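PDB 3BB8: CDP-4-keto-6-deoxy-D-glucose-3-dehydrase from Yersinia pseudotuberculosis, which binds pyridoxal 5'-phosphate on an aspartate aminotransferase fold and probably dehydrates CDP-4-keto-6-deoxy-D-glucose at C-3 for lipopolysaccharide sugar synthesis. Local coordinates for residues Gly131-Phe136 and Asp389-Val394; Ile241-Asp246 and Tyr282-Tyr287; Ala378-Arg383 and Asn400-Met405. The protein carries 1 engineered substitution. All coordinates share one frame; numbering follows the deposited sequence.

Contact 1 is a partly buried strand pairing, where the short strand 393-394 joins strand 133-140 of the large mixed sheet, and it is built on backbone hydrogen bonds with alternating side chains. Contacts 2 and 3 are buried and each sets a helix against irregular chain: an aromatic stack and one backbone bond in contact 2, a salt bridge with methionine and threonine packing in contact 3. Contacts 1 and 3 touch where Tyr392 and Phe136 meet Thr382, and strand 393-394 is followed in the chain by helix 399-407. Contact 2 stands apart, about 9 Å from contact 1 and about 18 Å from contact 3 between nearest atoms, yet contacts 2 and 3 both reach the second subunit.

Contact 1. Residues Gly131-Phe136 and Asp389-Val394; sequences GLIPVF and DVKYRV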
ATOM      1  N   GLY A 131     -18.653   0.167   2.024  1.00 31.57           N
ATOM      2  CA  GLY A 131     -20.049   0.428   2.325  1.00 33.02           C
ATOM      3  C   GLY A 131     -20.923  -0.811   2.435  1.00 33.80           C
ATOM      4  O   GLY A 131     -22.144  -0.706   2.414  1.00 34.90           O
ATOM      5  N   LEU A 132     -20.321  -1.991   2.535  1.00 35.94           N
ATOM      6  CA  LEU A 132     -21.122  -3.193   2.688  1.00 36.69           C
ATOM      7  C   LEU A 132     -21.323  -3.493   4.166  1.00 38.20           C
ATOM      8  O   LEU A 132     -20.715  -2.865   5.036  1.00 37.85           O
ATOM      9  CB  LEU A 132     -20.487  -4.392   1.990  1.00 36.87           C
ATOM     10  CG  LEU A 132     -20.854  -4.535   0.514  1.00 39.62           C
ATOM     11  CD1 LEU A 132     -20.177  -3.437  -0.285  1.00 40.84           C
ATOM     12  CD2 LEU A 132     -20.408  -5.893  -0.001  1.00 42.83           C
ATOM     13  N   ILE A 133     -22.183  -4.462   4.443  1.00 38.80           N
ATOM     14  CA  ILE A 133     -22.499  -4.823   5.812  1.00 39.80           C
ATOM     15  C   ILE A 133     -22.016  -6.220   6.158  1.00 37.86           C
ATOM     16  O   ILE A 133     -22.408  -7.202   5.522  1.00 38.82           O
ATOM     17  CB  ILE A 133     -24.025  -4.728   6.041  1.00 41.34           C
ATOM     18  CG1 ILE A 133     -24.496  -3.315   5.693  1.00 41.07           C
ATOM     19  CG2 ILE A 133     -24.367  -5.052   7.480  1.00 40.28           C
ATOM     20  CD1 ILE A 133     -25.974  -3.207   5.454  1.00 46.66           C
ATOM     21  N   PRO A 134     -21.134  -6.324   7.159  1.00 36.25           N
ATOM     22  CA  PRO A 134     -20.601  -7.619   7.589  1.00 36.86           C
ATOM     23  C   PRO A 134     -21.671  -8.381   8.374  1.00 35.87           C
ATOM     24  O   PRO A 134     -22.399  -7.794   9.177  1.00 35.40           O
ATOM     25  CB  PRO A 134     -19.420  -7.235   8.481  1.00 35.65           C
ATOM     26  CG  PRO A 134     -19.055  -5.858   8.014  1.00 37.89           C
ATOM     27  CD  PRO A 134     -20.398  -5.225   7.799  1.00 35.19           C
ATOM     28  N   VAL A 135     -21.773  -9.678   8.118  1.00 36.14           N
ATOM     29  CA  VAL A 135     -22.722 -10.545   8.814  1.00 38.06           C
ATOM     30  C   VAL A 135     -21.903 -11.676   9.441  1.00 37.39           C
ATOM     31  O   VAL A 135     -21.301 -12.475   8.725  1.00 39.81           O
ATOM     32  CB  VAL A 135     -23.757 -11.132   7.834  1.00 37.45           C
ATOM     33  CG1 VAL A 135     -24.709 -12.060   8.575  1.00 38.84           C
ATOM     34  CG2 VAL A 135     -24.538 -10.002   7.179  1.00 38.36           C
ATOM     35  N   PHE A 136     -21.871 -11.736  10.769  1.00 37.94           N
ATOM     36  CA  PHE A 136     -21.085 -12.755  11.468  1.00 39.68           C
ATOM     37  C   PHE A 136     -21.825 -13.994  11.984  1.00 40.81           C
ATOM     38  O   PHE A 136     -23.000 -13.930  12.346  1.00 41.58           O
ATOM     39  CB  PHE A 136     -20.364 -12.145  12.679  1.00 38.02           C
ATOM     40  CG  PHE A 136     -19.606 -10.879  12.383  1.00 37.76           C
ATOM     41  CD1 PHE A 136     -20.237  -9.641  12.467  1.00 38.60           C
ATOM     42  CD2 PHE A 136     -18.246 -10.923  12.067  1.00 35.54           C
ATOM     43  CE1 PHE A 136     -19.529  -8.457  12.245  1.00 39.45           C
ATOM     44  CE2 PHE A 136     -17.527  -9.753  11.842  1.00 34.96           C
ATOM     45  CZ  PHE A 136     -18.169  -8.514  11.932  1.00 38.75           C
ATOM     46  N   ASP A 389     -19.510   1.809  16.384  1.00 46.23           N
ATOM     47  CA  ASP A 389     -20.604   2.322  15.565  1.00 47.11           C
ATOM     48  C   ASP A 389     -20.778   1.683  14.193  1.00 46.71           C
ATOM     49  O   ASP A 389     -21.641   2.093  13.427  1.00 46.88           O
ATOM     50  CB  ASP A 389     -20.448   3.834  15.398  1.00 51.06           C
ATOM     51  CG  ASP A 389     -20.756   4.590  16.674  1.00 53.32           C
ATOM     52  OD1 ASP A 389     -19.972   5.498  17.032  1.00 56.36           O
ATOM     53  OD2 ASP A 389     -21.786   4.277  17.314  1.00 53.83           O
ATOM     54  N   VAL A 390     -19.962   0.685  13.879  1.00 45.58           N
ATOM     55  CA  VAL A 390     -20.060   0.005  12.593  1.00 44.69           C
ATOM     56  C   VAL A 390     -21.408  -0.703  12.427  1.00 44.64           C
ATOM     57  O   VAL A 390     -21.962  -1.237  13.380  1.00 43.45           O
ATOM     58  CB  VAL A 390     -18.931  -1.042  12.438  1.00 44.43           C
ATOM     59  CG1 VAL A 390     -19.150  -1.875  11.182  1.00 43.25           C
ATOM     60  CG2 VAL A 390     -17.586  -0.341  12.384  1.00 45.12           C
ATOM     61  N   LYS A 391     -21.940  -0.695  11.212  1.00 44.55           N
ATOM     62  CA  LYS A 391     -23.201  -1.369  10.969  1.00 46.57           C
ATOM     63  C   LYS A 391     -22.926  -2.816  10.596  1.00 45.89           C
ATOM     64  O   LYS A 391     -22.246  -3.092   9.607  1.00 45.05           O
ATOM     65  CB  LYS A 391     -23.992  -0.693   9.841  1.00 48.63           C
ATOM     66  CG  LYS A 391     -25.235  -1.489   9.449  1.00 52.64           C
ATOM     67  CD  LYS A 391     -26.244  -0.699   8.613  1.00 57.05           C
ATOM     68  CE  LYS A 391     -27.515  -1.534   8.389  1.00 57.80           C
ATOM     69  NZ  LYS A 391     -28.597  -0.809   7.660  1.00 58.90           N
ATOM     70  N   TYR A 392     -23.455  -3.739  11.390  1.00 45.09           N
ATOM     71  CA  TYR A 392     -23.263  -5.158  11.128  1.00 44.76           C
ATOM     72  C   TYR A 392     -24.413  -5.998  11.661  1.00 44.26           C
ATOM     73  O   TYR A 392     -25.280  -5.503  12.373  1.00 44.86           O
ATOM     74  CB  TYR A 392     -21.966  -5.648  11.772  1.00 41.93           C
ATOM     75  CG  TYR A 392     -21.952  -5.553  13.280  1.00 41.12           C
ATOM     76  CD1 TYR A 392     -21.467  -4.415  13.924  1.00 41.12           C
ATOM     77  CD2 TYR A 392     -22.401  -6.613  14.067  1.00 41.43           C
ATOM     78  CE1 TYR A 392     -21.423  -4.337  15.316  1.00 39.90           C
ATOM     79  CE2 TYR A 392     -22.363  -6.545  15.458  1.00 39.30           C
ATOM     80  CZ  TYR A 392     -21.873  -5.410  16.073  1.00 41.26           C
ATOM     81  OH  TYR A 392     -21.828  -5.348  17.448  1.00 44.21           O
ATOM     82  N   ARG A 393     -24.411  -7.274  11.304  1.00 44.88           N
ATOM     83  CA  ARG A 393     -25.427  -8.198  11.778  1.00 47.77           C
ATOM     84  C   ARG A 393     -24.741  -9.462  12.257  1.00 47.94           C
ATOM     85  O   ARG A 393     -23.696  -9.851  11.732  1.00 46.65           O
ATOM     86  CB  ARG A 393     -26.420  -8.575  10.675  1.00 47.49           C
ATOM     87  CG  ARG A 393     -27.315  -7.454  10.205  1.00 50.30           C
ATOM     88  CD  ARG A 393     -28.588  -8.003   9.544  1.00 50.95           C
ATOM     89  NE  ARG A 393     -28.326  -8.950   8.458  1.00 49.86           N
ATOM     90  CZ  ARG A 393     -28.442 -10.272   8.562  1.00 49.44           C
ATOM     91  NH1 ARG A 393     -28.816 -10.826   9.711  1.00 49.85           N
ATOM     92  NH2 ARG A 393     -28.203 -11.040   7.506  1.00 48.36           N
ATOM     93  N   VAL A 394     -25.333 -10.094  13.264  1.00 48.71           N
ATOM     94  CA  VAL A 394     -24.808 -11.338  13.800  1.00 48.87           C
ATOM     95  C   VAL A 394     -25.960 -12.332  13.943  1.00 50.13           C
ATOM     96  O   VAL A 394     -26.939 -12.078  14.645  1.00 48.59           O
ATOM     97  CB  VAL A 394     -24.107 -11.116  15.158  1.00 47.81           C
ATOM     98  CG1 VAL A 394     -24.964 -10.263  16.049  1.00 50.42           C
ATOM     99  CG2 VAL A 394     -23.821 -12.453  15.823  1.00 47.99           C
TER
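Val135 and Phe136 pair in parallel register with Arg393 and Val394, adding the short strand 393-394 to strand 133-140 in the large mixed sheet of the aspartate aminotransferase fold. Two backbone hydrogen bonds set the register: Arg393 N donates to Pro134 O (3.0 Å), and Phe136 N to Arg393 O (2.8 Å). Arg393 O thus accepts the Phe136 N-H and also lies against the CA-H of Val135, 3.2 Å from Val135 CA. Aromatic contact occupies the face that carries Phe136. Its ring turns an edge toward the face of Tyr392 in an offset edge-to-face pair, planes 79° apart, with Phe136 CE1 3.7 Å from Tyr392 CB. Apolar and charged groups share the other face. Val135 and Arg393 lie side by side, pointing the same way, and Val135 CG1 lies over one face of the guanidinium, 3.8 Å from Arg393 NH2; Arg393 NE forms a salt bridge with Glu112 on the adjoining strand 112-115. Nearer the start of the pairing, Ile133 CG2 packs on Lys391 O, and the extended lysine chain crosses the isoleucine obliquely, bringing Lys391 CE to 3.7 Å from Ile133 CD1.

Contact 2. Residues Ile241-Asp246 and Tyr282-Tyr287; sequences IESFRD and YSHLGY
Phe244, near the C-terminal end of helix 235-245, offers its carbonyl O to Tyr287 N at 2.9 Å with an N-H...O angle of 167°, and Gly286 lies close against this helical turn, its CA 3.6 Å from Phe244 O. The Phe244 side chain carries most of the remaining contact. His284 CB sits over one face of its ring, 3.9 Å from the centroid in a CH-pi contact, and the imidazole continues as an offset stack, planes 29° apart. At the ring edge, in plane, Phe244 CD1 meets Leu285 O at 3.2 Å; Leu285 is the centre of an inverse gamma turn. Ser243 OG lies at the edge of the imidazole, in its plane, 2.9 Å from His284 CD2, and is hydrogen-bonded to Arg249 O. At the helix end Arg245 NE forms a salt bridge with Asp246 OD1 (2.9 Å), while Arg245 NH1 reaches Thr82 O. The arrangement ties a helix end to an irregular loop at the dimer interface of this aminotransferase-fold enzyme, where Gly286 O accepts a hydrogen bond from Asn125 ND2 of the second subunit, beside Trp247, a pyridoxal 5'-phosphate-binding residue of this protein, though no cofactor is bound to it in this chain.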
ATOM      1  N   ILE A 241      -8.873  -6.350 -10.740  1.00 34.47           N
ATOM      2  CA  ILE A 241      -7.943  -6.181  -9.616  1.00 32.79           C
ATOM      3  C   ILE A 241      -6.793  -5.258  -9.974  1.00 33.82           C
ATOM      4  O   ILE A 241      -6.537  -4.267  -9.282  1.00 32.57           O
ATOM      5  CB  ILE A 241      -7.279  -7.529  -9.186  1.00 33.73           C
ATOM      6  CG1 ILE A 241      -8.328  -8.624  -9.039  1.00 30.14           C
ATOM      7  CG2 ILE A 241      -6.513  -7.352  -7.861  1.00 30.05           C
ATOM      8  CD1 ILE A 241      -9.289  -8.405  -7.936  1.00 36.36           C
ATOM      9  N   GLU A 242      -6.085  -5.619 -11.044  1.00 34.50           N
ATOM     10  CA  GLU A 242      -4.930  -4.862 -11.528  1.00 32.76           C
ATOM     11  C   GLU A 242      -5.256  -3.384 -11.745  1.00 32.37           C
ATOM     12  O   GLU A 242      -4.447  -2.506 -11.435  1.00 30.16           O
ATOM     13  CB  GLU A 242      -4.419  -5.486 -12.829  1.00 34.53           C
ATOM     14  CG  GLU A 242      -3.101  -4.904 -13.337  1.00 39.99           C
ATOM     15  CD  GLU A 242      -2.467  -5.769 -14.420  1.00 42.68           C
ATOM     16  OE1 GLU A 242      -3.167  -6.092 -15.405  1.00 44.25           O
ATOM     17  OE2 GLU A 242      -1.273  -6.126 -14.289  1.00 44.14           O
ATOM     18  N   SER A 243      -6.445  -3.120 -12.279  1.00 31.93           N
ATOM     19  CA  SER A 243      -6.892  -1.756 -12.527  1.00 30.94           C
ATOM     20  C   SER A 243      -7.013  -0.999 -11.200  1.00 30.81           C
ATOM     21  O   SER A 243      -6.539   0.133 -11.070  1.00 30.27           O
ATOM     22  CB  SER A 243      -8.240  -1.772 -13.243  1.00 28.09           C
ATOM     23  OG  SER A 243      -8.746  -0.460 -13.411  1.00 28.28           O
ATOM     24  N   PHE A 244      -7.651  -1.628 -10.220  1.00 29.09           N
ATOM     25  CA  PHE A 244      -7.817  -1.015  -8.906  1.00 28.52           C
ATOM     26  C   PHE A 244      -6.452  -0.778  -8.246  1.00 28.72           C
ATOM     27  O   PHE A 244      -6.229   0.241  -7.589  1.00 27.26           O
ATOM     28  CB  PHE A 244      -8.670  -1.907  -8.023  1.00 24.79           C
ATOM     29  CG  PHE A 244     -10.146  -1.701  -8.196  1.00 24.43           C
ATOM     30  CD1 PHE A 244     -10.747  -0.511  -7.797  1.00 20.32           C
ATOM     31  CD2 PHE A 244     -10.948  -2.717  -8.718  1.00 24.06           C
ATOM     32  CE1 PHE A 244     -12.130  -0.328  -7.910  1.00 22.57           C
ATOM     33  CE2 PHE A 244     -12.334  -2.545  -8.834  1.00 20.87           C
ATOM     34  CZ  PHE A 244     -12.924  -1.348  -8.427  1.00 21.79           C
ATOM     35  N   ARG A 245      -5.536  -1.719  -8.439  1.00 27.51           N
ATOM     36  CA  ARG A 245      -4.215  -1.584  -7.861  1.00 27.57           C
ATOM     37  C   ARG A 245      -3.444  -0.476  -8.562  1.00 26.95           C
ATOM     38  O   ARG A 245      -2.710   0.276  -7.932  1.00 26.46           O
ATOM     39  CB  ARG A 245      -3.422  -2.897  -7.972  1.00 22.90           C
ATOM     40  CG  ARG A 245      -2.065  -2.815  -7.275  1.00 22.87           C
ATOM     41  CD  ARG A 245      -1.125  -3.954  -7.671  1.00 26.24           C
ATOM     42  NE  ARG A 245      -0.737  -3.902  -9.077  1.00 26.95           N
ATOM     43  CZ  ARG A 245      -0.119  -4.895  -9.722  1.00 30.51           C
ATOM     44  NH1 ARG A 245       0.192  -6.028  -9.090  1.00 25.99           N
ATOM     45  NH2 ARG A 245       0.178  -4.761 -11.006  1.00 29.27           N
ATOM     46  N   ASP A 246      -3.627  -0.374  -9.871  1.00 29.26           N
ATOM     47  CA  ASP A 246      -2.916   0.621 -10.649  1.00 27.92           C
ATOM     48  C   ASP A 246      -3.663   1.922 -10.991  1.00 27.41           C
ATOM     49  O   ASP A 246      -3.879   2.239 -12.158  1.00 29.43           O
ATOM     50  CB  ASP A 246      -2.382  -0.035 -11.930  1.00 29.78           C
ATOM     51  CG  ASP A 246      -1.549  -1.290 -11.652  1.00 29.77           C
ATOM     52  OD1 ASP A 246      -1.035  -1.456 -10.522  1.00 29.98           O
ATOM     53  OD2 ASP A 246      -1.392  -2.115 -12.577  1.00 32.93           O
ATOM     54  N   TYR A 282      -9.314   6.374 -16.818  1.00 30.35           N
ATOM     55  CA  TYR A 282      -9.633   5.622 -15.612  1.00 30.66           C
ATOM     56  C   TYR A 282     -11.008   4.958 -15.565  1.00 29.79           C
ATOM     57  O   TYR A 282     -12.039   5.623 -15.553  1.00 30.69           O
ATOM     58  CB  TYR A 282      -9.433   6.565 -14.427  1.00 28.17           C
ATOM     59  CG  TYR A 282      -8.038   7.152 -14.426  1.00 29.47           C
ATOM     60  CD1 TYR A 282      -6.960   6.422 -13.931  1.00 28.67           C
ATOM     61  CD2 TYR A 282      -7.786   8.418 -14.975  1.00 26.51           C
ATOM     62  CE1 TYR A 282      -5.658   6.932 -13.979  1.00 29.15           C
ATOM     63  CE2 TYR A 282      -6.496   8.935 -15.025  1.00 29.24           C
ATOM     64  CZ  TYR A 282      -5.433   8.187 -14.523  1.00 29.55           C
ATOM     65  OH  TYR A 282      -4.155   8.694 -14.553  1.00 28.61           O
ATOM     66  N   SER A 283     -10.996   3.633 -15.509  1.00 30.85           N
ATOM     67  CA  SER A 283     -12.211   2.824 -15.479  1.00 31.06           C
ATOM     68  C   SER A 283     -12.681   2.412 -14.091  1.00 31.23           C
ATOM     69  O   SER A 283     -13.765   1.847 -13.956  1.00 31.20           O
ATOM     70  CB  SER A 283     -11.988   1.558 -16.289  1.00 32.70           C
ATOM     71  OG  SER A 283     -10.878   0.839 -15.769  1.00 32.73           O
ATOM     72  N   HIS A 284     -11.875   2.663 -13.061  1.00 29.65           N
ATOM     73  CA  HIS A 284     -12.274   2.288 -11.701  1.00 29.65           C
ATOM     74  C   HIS A 284     -11.817   3.280 -10.636  1.00 30.12           C
ATOM     75  O   HIS A 284     -10.878   4.053 -10.848  1.00 29.48           O
ATOM     76  CB  HIS A 284     -11.717   0.907 -11.334  1.00 26.75           C
ATOM     77  CG  HIS A 284     -12.239  -0.213 -12.184  1.00 25.43           C
ATOM     78  ND1 HIS A 284     -13.535  -0.672 -12.099  1.00 25.43           N
ATOM     79  CD2 HIS A 284     -11.622  -1.000 -13.098  1.00 22.63           C
ATOM     80  CE1 HIS A 284     -13.692  -1.697 -12.918  1.00 21.55           C
ATOM     81  NE2 HIS A 284     -12.549  -1.916 -13.535  1.00 22.55           N
ATOM     82  N   LEU A 285     -12.507   3.251  -9.497  1.00 29.99           N
ATOM     83  CA  LEU A 285     -12.188   4.085  -8.340  1.00 29.59           C
ATOM     84  C   LEU A 285     -10.986   3.357  -7.730  1.00 29.75           C
ATOM     85  O   LEU A 285     -11.130   2.515  -6.833  1.00 30.58           O
ATOM     86  CB  LEU A 285     -13.373   4.077  -7.371  1.00 29.16           C
ATOM     87  CG  LEU A 285     -13.337   4.987  -6.148  1.00 30.81           C
ATOM     88  CD1 LEU A 285     -13.229   6.437  -6.591  1.00 28.78           C
ATOM     89  CD2 LEU A 285     -14.608   4.768  -5.324  1.00 33.23           C
ATOM     90  N   GLY A 286      -9.798   3.678  -8.228  1.00 30.14           N
ATOM     91  CA  GLY A 286      -8.608   2.987  -7.776  1.00 29.24           C
ATOM     92  C   GLY A 286      -7.737   3.573  -6.686  1.00 28.66           C
ATOM     93  O   GLY A 286      -8.020   4.623  -6.102  1.00 27.92           O
ATOM     94  N   TYR A 287      -6.660   2.836  -6.432  1.00 28.30           N
ATOM     95  CA  TYR A 287      -5.641   3.147  -5.433  1.00 27.57           C
ATOM     96  C   TYR A 287      -4.319   3.009  -6.158  1.00 26.56           C
ATOM     97  O   TYR A 287      -4.268   2.957  -7.377  1.00 27.95           O
ATOM     98  CB  TYR A 287      -5.623   2.085  -4.324  1.00 24.24           C
ATOM     99  CG  TYR A 287      -6.910   1.898  -3.571  1.00 22.60           C
ATOM    100  CD1 TYR A 287      -7.882   1.006  -4.020  1.00 22.35           C
ATOM    101  CD2 TYR A 287      -7.164   2.631  -2.413  1.00 22.23           C
ATOM    102  CE1 TYR A 287      -9.085   0.853  -3.327  1.00 24.21           C
ATOM    103  CE2 TYR A 287      -8.347   2.490  -1.723  1.00 25.54           C
ATOM    104  CZ  TYR A 287      -9.306   1.603  -2.181  1.00 24.87           C
ATOM    105  OH  TYR A 287     -10.483   1.494  -1.491  1.00 28.80           O
TER

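Contact 3. Residues Ala378-Arg383 and Asn400-Met405; sequences AGNLTR and NTDRIM
Gly379 opens the contact by lying directly against helix 399-407, its CA 3.9 Å from Met405 CA. Its positive phi of 68° favours glycine, and a beta carbon here would come within a tight 3.0 Å of Met405 CG. The carbonyl O of Gly379 rests 3.3 Å from Thr401 CG2, which stands anti to the threonine N. Asn380 follows, and its CB packs on the same methyl at 3.6 Å, the two side chains crossing at about a right angle; Asn380 CB also lies 4.0 Å from Met405 SD. At the end of the 3-10 segment 381-383, Arg383 extends from CG to NE and lays its CD 3.4 Å from Met405 SD, while the sulfur's methyl CE sits close by. The arginine then forms a salt bridge with Asp402, the guanidinium and carboxylate planes 49° apart: NE meets OD1 at the guanidinium edge, at a modelled separation so short that its exact length is doubtful, and NH2 makes a weak hydrogen bond to OD2. Arg383 NH1 turns to Ser271 OG of the second subunit, giving the charge a second polar partner. Around this join, Thr401 OG1 bonds Asp138 and the helix leans on Val139 of strand 133-140, while Thr382 packs against Phe136 of that same strand and Tyr392, just ahead of strand 393-394.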
ATOM      1  N   ALA A 378      -7.919 -10.090  16.877  1.00 33.92           N
ATOM      2  CA  ALA A 378      -9.004  -9.339  17.508  1.00 35.19           C
ATOM      3  C   ALA A 378      -9.898 -10.080  18.515  1.00 35.27           C
ATOM      4  O   ALA A 378     -10.703  -9.453  19.211  1.00 35.07           O
ATOM      5  CB  ALA A 378      -9.872  -8.695  16.416  1.00 33.46           C
ATOM      6  N   GLY A 379      -9.760 -11.400  18.603  1.00 35.10           N
ATOM      7  CA  GLY A 379     -10.592 -12.158  19.526  1.00 33.15           C
ATOM      8  C   GLY A 379     -12.032 -12.130  19.054  1.00 33.02           C
ATOM      9  O   GLY A 379     -12.527 -13.097  18.481  1.00 32.88           O
ATOM     10  N   ASN A 380     -12.719 -11.026  19.320  1.00 31.46           N
ATOM     11  CA  ASN A 380     -14.095 -10.854  18.875  1.00 32.13           C
ATOM     12  C   ASN A 380     -14.194  -9.439  18.317  1.00 31.29           C
ATOM     13  O   ASN A 380     -14.279  -8.466  19.072  1.00 30.83           O
ATOM     14  CB  ASN A 380     -15.086 -11.028  20.025  1.00 33.26           C
ATOM     15  CG  ASN A 380     -16.536 -10.890  19.570  1.00 35.45           C
ATOM     16  OD1 ASN A 380     -17.463 -11.282  20.286  1.00 39.15           O
ATOM     17  ND2 ASN A 380     -16.739 -10.330  18.381  1.00 34.56           N
ATOM     18  N   LEU A 381     -14.177  -9.341  16.992  1.00 29.07           N
ATOM     19  CA  LEU A 381     -14.234  -8.057  16.310  1.00 29.72           C
ATOM     20  C   LEU A 381     -15.352  -7.140  16.797  1.00 28.50           C
ATOM     21  O   LEU A 381     -15.121  -5.953  17.002  1.00 29.21           O
ATOM     22  CB  LEU A 381     -14.341  -8.271  14.794  1.00 28.99           C
ATOM     23  CG  LEU A 381     -13.017  -8.670  14.137  1.00 28.71           C
ATOM     24  CD1 LEU A 381     -13.258  -9.216  12.752  1.00 29.14           C
ATOM     25  CD2 LEU A 381     -12.084  -7.464  14.105  1.00 29.21           C
ATOM     26  N   THR A 382     -16.546  -7.684  17.003  1.00 27.66           N
ATOM     27  CA  THR A 382     -17.662  -6.865  17.459  1.00 30.70           C
ATOM     28  C   THR A 382     -17.424  -6.208  18.811  1.00 32.27           C
ATOM     29  O   THR A 382     -18.134  -5.270  19.165  1.00 34.12           O
ATOM     30  CB  THR A 382     -18.972  -7.665  17.540  1.00 31.41           C
ATOM     31  OG1 THR A 382     -18.829  -8.738  18.479  1.00 36.01           O
ATOM     32  CG2 THR A 382     -19.333  -8.221  16.181  1.00 29.34           C
ATOM     33  N   ARG A 383     -16.433  -6.689  19.562  1.00 32.48           N
ATOM     34  CA  ARG A 383     -16.119  -6.104  20.866  1.00 32.70           C
ATOM     35  C   ARG A 383     -14.899  -5.190  20.817  1.00 32.11           C
ATOM     36  O   ARG A 383     -14.422  -4.714  21.853  1.00 32.50           O
ATOM     37  CB  ARG A 383     -15.875  -7.200  21.913  1.00 33.68           C
ATOM     38  CG  ARG A 383     -17.078  -8.074  22.196  1.00 36.73           C
ATOM     39  CD  ARG A 383     -16.768  -9.089  23.287  1.00 39.10           C
ATOM     40  NE  ARG A 383     -17.924  -9.936  23.548  1.00 40.83           N
ATOM     41  CZ  ARG A 383     -18.978  -9.566  24.266  1.00 41.98           C
ATOM     42  NH1 ARG A 383     -19.020  -8.356  24.808  1.00 40.04           N
ATOM     43  NH2 ARG A 383     -20.000 -10.401  24.424  1.00 41.39           N
ATOM     44  N   ASN A 400     -18.437 -19.240  21.109  1.00 41.64           N
ATOM     45  CA  ASN A 400     -17.068 -19.711  20.924  1.00 40.43           C
ATOM     46  C   ASN A 400     -16.100 -18.572  20.651  1.00 39.25           C
ATOM     47  O   ASN A 400     -14.943 -18.619  21.084  1.00 39.15           O
ATOM     48  CB  ASN A 400     -17.015 -20.742  19.798  1.00 42.19           C
ATOM     49  CG  ASN A 400     -17.588 -22.085  20.222  1.00 43.64           C
ATOM     50  OD1 ASN A 400     -17.735 -23.004  19.415  1.00 44.80           O
ATOM     51  ND2 ASN A 400     -17.905 -22.204  21.502  1.00 42.60           N
ATOM     52  N   THR A 401     -16.580 -17.546  19.947  1.00 36.10           N
ATOM     53  CA  THR A 401     -15.763 -16.382  19.623  1.00 34.70           C
ATOM     54  C   THR A 401     -15.371 -15.685  20.911  1.00 35.18           C
ATOM     55  O   THR A 401     -14.215 -15.322  21.100  1.00 34.51           O
ATOM     56  CB  THR A 401     -16.535 -15.365  18.745  1.00 33.58           C
ATOM     57  OG1 THR A 401     -16.947 -15.999  17.529  1.00 33.11           O
ATOM     58  CG2 THR A 401     -15.661 -14.170  18.419  1.00 31.19           C
ATOM     59  N   ASP A 402     -16.348 -15.491  21.792  1.00 37.52           N
ATOM     60  CA  ASP A 402     -16.086 -14.850  23.078  1.00 39.64           C
ATOM     61  C   ASP A 402     -15.117 -15.703  23.884  1.00 39.56           C
ATOM     62  O   ASP A 402     -14.224 -15.187  24.563  1.00 40.39           O
ATOM     63  CB  ASP A 402     -17.385 -14.673  23.872  1.00 41.68           C
ATOM     64  CG  ASP A 402     -18.146 -13.431  23.468  1.00 43.85           C
ATOM     65  OD1 ASP A 402     -17.501 -12.373  23.318  1.00 44.94           O
ATOM     66  OD2 ASP A 402     -19.383 -13.508  23.315  1.00 45.15           O
ATOM     67  N   ARG A 403     -15.290 -17.016  23.805  1.00 39.11           N
ATOM     68  CA  ARG A 403     -14.413 -17.907  24.546  1.00 41.81           C
ATOM     69  C   ARG A 403     -12.986 -17.733  24.033  1.00 41.10           C
ATOM     70  O   ARG A 403     -12.027 -17.756  24.809  1.00 41.30           O
ATOM     71  CB  ARG A 403     -14.858 -19.363  24.380  1.00 42.63           C
ATOM     72  CG  ARG A 403     -14.345 -20.264  25.486  1.00 45.15           C
ATOM     73  CD  ARG A 403     -14.575 -21.726  25.184  1.00 46.49           C
ATOM     74  NE  ARG A 403     -13.929 -22.573  26.182  1.00 46.50           N
ATOM     75  CZ  ARG A 403     -13.518 -23.815  25.951  1.00 47.12           C
ATOM     76  NH1 ARG A 403     -13.684 -24.363  24.750  1.00 43.18           N
ATOM     77  NH2 ARG A 403     -12.940 -24.509  26.923  1.00 45.86           N
ATOM     78  N   ILE A 404     -12.850 -17.542  22.722  1.00 38.71           N
ATOM     79  CA  ILE A 404     -11.532 -17.373  22.128  1.00 36.84           C
ATOM     80  C   ILE A 404     -10.934 -16.060  22.584  1.00 36.36           C
ATOM     81  O   ILE A 404      -9.752 -15.980  22.911  1.00 33.57           O
ATOM     82  CB  ILE A 404     -11.603 -17.399  20.576  1.00 37.42           C
ATOM     83  CG1 ILE A 404     -12.006 -18.803  20.104  1.00 36.80           C
ATOM     84  CG2 ILE A 404     -10.259 -17.008  19.984  1.00 34.44           C
ATOM     85  CD1 ILE A 404     -12.123 -18.941  18.603  1.00 38.00           C
ATOM     86  N   MET A 405     -11.767 -15.027  22.616  1.00 38.24           N
ATOM     87  CA  MET A 405     -11.319 -13.708  23.036  1.00 38.01           C
ATOM     88  C   MET A 405     -10.789 -13.758  24.460  1.00 37.29           C
ATOM     89  O   MET A 405      -9.804 -13.098  24.784  1.00 37.87           O
ATOM     90  CB  MET A 405     -12.472 -12.704  22.955  1.00 39.82           C
ATOM     91  CG  MET A 405     -12.114 -11.309  23.457  1.00 40.15           C
ATOM     92  SD  MET A 405     -13.566 -10.254  23.618  1.00 42.42           S
ATOM     93  CE  MET A 405     -14.470 -11.163  24.869  1.00 41.39           C
TER